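Local atomic coordinates of beta-lactamase-related domain-containing protein (Bacteroides dorei DSM 17855, PDB entry 5TGF), a protein that is probably a serine hydrolase of the beta-lactamase family and binds calcium; its substrate is not established. Residues S78-V83 against L99-L104. Residues are numbered along the deposited sequence; the frame is centred on the assembly and turned at random.
Sequences SWDDPV and LLRQLL
Trp79 and Asp81 of the type I turn 78-81 offer their carbonyls to the first turn of helix 100-103, and a single beta bridge pairs Pro82 with Leu99. Leu100 N donates to Asp81 O (3.0 Å), and Arg101 N donates to Trp79 O (3.0 Å). Leu99 is the N-cap residue; its N bonds to Gln102 OE1. Its CD2 makes a close van der Waals contact with Asp80 O (3.2 Å). On the outer side Arg101 NE forms a salt bridge to Asp80 OD1 (2.9 Å). The oxygen lies in the guanidinium plane, but the carboxylate is turned 78° from it. Arg101 CG sits between the backbone N and the carbonyl carbon (chi1 63°), 3.4 Å from Trp79 O, before the chain extends to NE. A water accepts from Arg101 NH2 and bonds weakly to Asp80 OD1. On the inner side Leu104 CD1 meets the Trp79 ring edge at CZ3 (3.6 Å), while Leu100 CD2 approaches CE3 obliquely (3.7 Å). Ile68 of helix 60-74 touches Trp79, Leu100 and Leu104. Val83 CG2 packs on Leu103 CD1 (3.9 Å), against helix 150-163. Asp81 OD2 accepts from Ser78 N, above the carboxylate plane, and from Trp86, and salt-bridges Lys85. Trp79 touches Val72, a calcium ligand in a structure of this protein, though no ion is bound here. The loop between helices 60-74 and 83-86 thus satisfies two N-H groups starting helix 100-103, with a charged pair outside and an apolar layer within.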
ATOM      1  N   SER A  78       6.602  18.852   1.841  1.00 19.04           N
ATOM      2  CA  SER A  78       6.367  18.711   0.413  1.00 22.93           C
ATOM      3  C   SER A  78       7.047  17.447  -0.127  1.00 21.93           C
ATOM      4  O   SER A  78       8.051  17.008   0.400  1.00 17.36           O
ATOM      5  CB  SER A  78       6.871  19.949  -0.329  1.00 28.66           C
ATOM      6  OG  SER A  78       7.309  19.636  -1.650  1.00 35.77           O
ATOM      7  N   TRP A  79       6.513  16.913  -1.219  1.00 21.37           N
ATOM      8  CA  TRP A  79       7.030  15.683  -1.811  1.00 20.55           C
ATOM      9  C   TRP A  79       8.483  15.804  -2.239  1.00 22.70           C
ATOM     10  O   TRP A  79       9.209  14.805  -2.293  1.00 19.94           O
ATOM     11  CB  TRP A  79       6.193  15.308  -3.028  1.00 18.53           C
ATOM     12  CG  TRP A  79       4.739  15.074  -2.692  1.00 19.07           C
ATOM     13  CD1 TRP A  79       3.686  15.801  -3.131  1.00 18.76           C
ATOM     14  CD2 TRP A  79       4.202  14.102  -1.758  1.00 17.11           C
ATOM     15  NE1 TRP A  79       2.511  15.291  -2.599  1.00 20.72           N
ATOM     16  CE2 TRP A  79       2.811  14.271  -1.733  1.00 17.01           C
ATOM     17  CE3 TRP A  79       4.774  13.141  -0.930  1.00 17.08           C
ATOM     18  CZ2 TRP A  79       1.965  13.461  -0.968  1.00 19.11           C
ATOM     19  CZ3 TRP A  79       3.939  12.322  -0.154  1.00 15.91           C
ATOM     20  CH2 TRP A  79       2.537  12.486  -0.187  1.00 16.93           C
ATOM     21  N   ASP A  80       8.916  17.023  -2.565  1.00 26.21           N
ATOM     22  CA  ASP A  80      10.288  17.248  -2.990  1.00 24.66           C
ATOM     23  C   ASP A  80      11.230  17.704  -1.871  1.00 21.63           C
ATOM     24  O   ASP A  80      12.401  17.955  -2.129  1.00 22.42           O
ATOM     25  CB  ASP A  80      10.278  18.233  -4.148  1.00 29.04           C
ATOM     26  CG  ASP A  80       9.469  17.712  -5.345  1.00 34.88           C
ATOM     27  OD1 ASP A  80       9.654  16.542  -5.741  1.00 32.13           O
ATOM     28  OD2 ASP A  80       8.611  18.453  -5.868  1.00 46.81           O
ATOM     29  N   ASP A  81      10.772  17.665  -0.620  1.00 20.42           N
ATOM     30  CA  ASP A  81      11.633  17.991   0.505  1.00 19.73           C
ATOM     31  C   ASP A  81      12.686  16.896   0.786  1.00 20.33           C
ATOM     32  O   ASP A  81      12.380  15.694   0.759  1.00 19.35           O
ATOM     33  CB  ASP A  81      10.824  18.210   1.767  1.00 19.77           C
ATOM     34  CG  ASP A  81      10.058  19.535   1.781  1.00 21.57           C
ATOM     35  OD1 ASP A  81      10.175  20.320   0.839  1.00 24.05           O
ATOM     36  OD2 ASP A  81       9.300  19.758   2.742  1.00 24.16           O
ATOM     37  N   PRO A  82      13.913  17.304   1.098  1.00 19.56           N
ATOM     38  CA  PRO A  82      14.907  16.329   1.564  1.00 19.78           C
ATOM     39  C   PRO A  82      14.731  15.980   3.016  1.00 18.58           C
ATOM     40  O   PRO A  82      14.244  16.800   3.814  1.00 16.31           O
ATOM     41  CB  PRO A  82      16.254  17.039   1.362  1.00 22.42           C
ATOM     42  CG  PRO A  82      15.947  18.470   1.115  1.00 23.26           C
ATOM     43  CD  PRO A  82      14.449  18.681   1.073  1.00 23.18           C
ATOM     44  N   VAL A  83      15.199  14.787   3.376  1.00 17.37           N
ATOM     45  CA  VAL A  83      15.094  14.297   4.743  1.00 17.65           C
ATOM     46  C   VAL A  83      15.641  15.329   5.759  1.00 18.99           C
ATOM     47  O   VAL A  83      15.006  15.598   6.761  1.00 19.10           O
ATOM     48  CB  VAL A  83      15.826  12.930   4.902  1.00 18.57           C
ATOM     49  CG1 VAL A  83      15.930  12.501   6.349  1.00 18.48           C
ATOM     50  CG2 VAL A  83      15.116  11.837   4.104  1.00 18.46           C
ATOM     51  N   LEU A  99      14.814  12.533  -1.144  1.00 16.60           N
ATOM     52  CA  LEU A  99      13.515  13.234  -1.126  1.00 18.59           C
ATOM     53  C   LEU A  99      12.400  12.366  -0.567  1.00 18.07           C
ATOM     54  O   LEU A  99      12.436  11.136  -0.682  1.00 17.51           O
ATOM     55  CB  LEU A  99      13.138  13.702  -2.531  1.00 19.69           C
ATOM     56  CG  LEU A  99      14.225  14.491  -3.268  1.00 21.31           C
ATOM     57  CD1 LEU A  99      13.734  14.931  -4.622  1.00 21.14           C
ATOM     58  CD2 LEU A  99      14.658  15.690  -2.437  1.00 22.96           C
ATOM     59  N   LEU A 100      11.387  13.018  -0.014  1.00 17.00           N
ATOM     60  CA  LEU A 100      10.242  12.315   0.521  1.00 17.61           C
ATOM     61  C   LEU A 100       9.581  11.400  -0.528  1.00 16.65           C
ATOM     62  O   LEU A 100       9.239  10.261  -0.228  1.00 16.88           O
ATOM     63  CB  LEU A 100       9.239  13.302   1.090  1.00 17.87           C
ATOM     64  CG  LEU A 100       7.903  12.743   1.550  1.00 16.93           C
ATOM     65  CD1 LEU A 100       8.055  11.713   2.675  1.00 17.46           C
ATOM     66  CD2 LEU A 100       7.018  13.903   1.973  1.00 16.48           C
ATOM     67  N   ARG A 101       9.412  11.897  -1.740  1.00 15.70           N
ATOM     68  CA  ARG A 101       8.811  11.092  -2.808  1.00 15.47           C
ATOM     69  C   ARG A 101       9.681   9.875  -3.162  1.00 15.55           C
ATOM     70  O   ARG A 101       9.151   8.852  -3.628  1.00 14.51           O
ATOM     71  CB  ARG A 101       8.557  11.947  -4.046  1.00 17.14           C
ATOM     72  CG  ARG A 101       9.794  12.530  -4.705  1.00 19.85           C
ATOM     73  CD  ARG A 101       9.404  13.186  -6.031  1.00 22.84           C
ATOM     74  NE  ARG A 101      10.505  13.888  -6.654  1.00 21.90           N
ATOM     75  CZ  ARG A 101      11.489  13.330  -7.351  1.00 24.53           C
ATOM     76  NH1 ARG A 101      11.536  12.026  -7.585  1.00 24.16           N
ATOM     77  NH2 ARG A 101      12.436  14.114  -7.831  1.00 26.73           N
ATOM     78  N   GLN A 102      10.995   9.963  -2.927  1.00 14.87           N
ATOM     79  CA  GLN A 102      11.896   8.832  -3.218  1.00 15.60           C
ATOM     80  C   GLN A 102      11.765   7.746  -2.161  1.00 16.02           C
ATOM     81  O   GLN A 102      11.840   6.544  -2.479  1.00 16.06           O
ATOM     82  CB  GLN A 102      13.360   9.261  -3.316  1.00 16.34           C
ATOM     83  CG  GLN A 102      13.605  10.084  -4.582  1.00 18.92           C
ATOM     84  CD  GLN A 102      14.978  10.747  -4.663  1.00 16.15           C
ATOM     85  OE1 GLN A 102      15.600  11.082  -3.660  1.00 15.36           O
ATOM     86  NE2 GLN A 102      15.408  11.007  -5.883  1.00 18.31           N
ATOM     87  N   LEU A 103      11.600   8.165  -0.922  1.00 13.56           N
ATOM     88  CA  LEU A 103      11.342   7.226   0.167  1.00 15.87           C
ATOM     89  C   LEU A 103      10.105   6.376  -0.137  1.00 15.01           C
ATOM     90  O   LEU A 103      10.130   5.170   0.014  1.00 17.71           O
ATOM     91  CB  LEU A 103      11.175   7.970   1.521  1.00 14.84           C
ATOM     92  CG  LEU A 103      12.406   8.723   2.056  1.00 15.13           C
ATOM     93  CD1 LEU A 103      12.047   9.669   3.203  1.00 17.45           C
ATOM     94  CD2 LEU A 103      13.520   7.777   2.474  1.00 15.86           C
ATOM     95  N   LEU A 104       9.043   7.016  -0.604  1.00 15.28           N
ATOM     96  CA  LEU A 104       7.756   6.345  -0.751  1.00 15.16           C
ATOM     97  C   LEU A 104       7.602   5.600  -2.082  1.00 14.16           C
ATOM     98  O   LEU A 104       6.521   5.101  -2.368  1.00 15.60           O
ATOM     99  CB  LEU A 104       6.633   7.365  -0.600  1.00 15.68           C
ATOM    100  CG  LEU A 104       6.425   7.955   0.782  1.00 17.82           C
ATOM    101  CD1 LEU A 104       5.581   9.213   0.734  1.00 17.33           C
ATOM    102  CD2 LEU A 104       5.783   6.946   1.710  1.00 21.13           C
TER
HETATM  103  O   HOH W   1      12.716  17.265  -7.069  1.00 42.04           O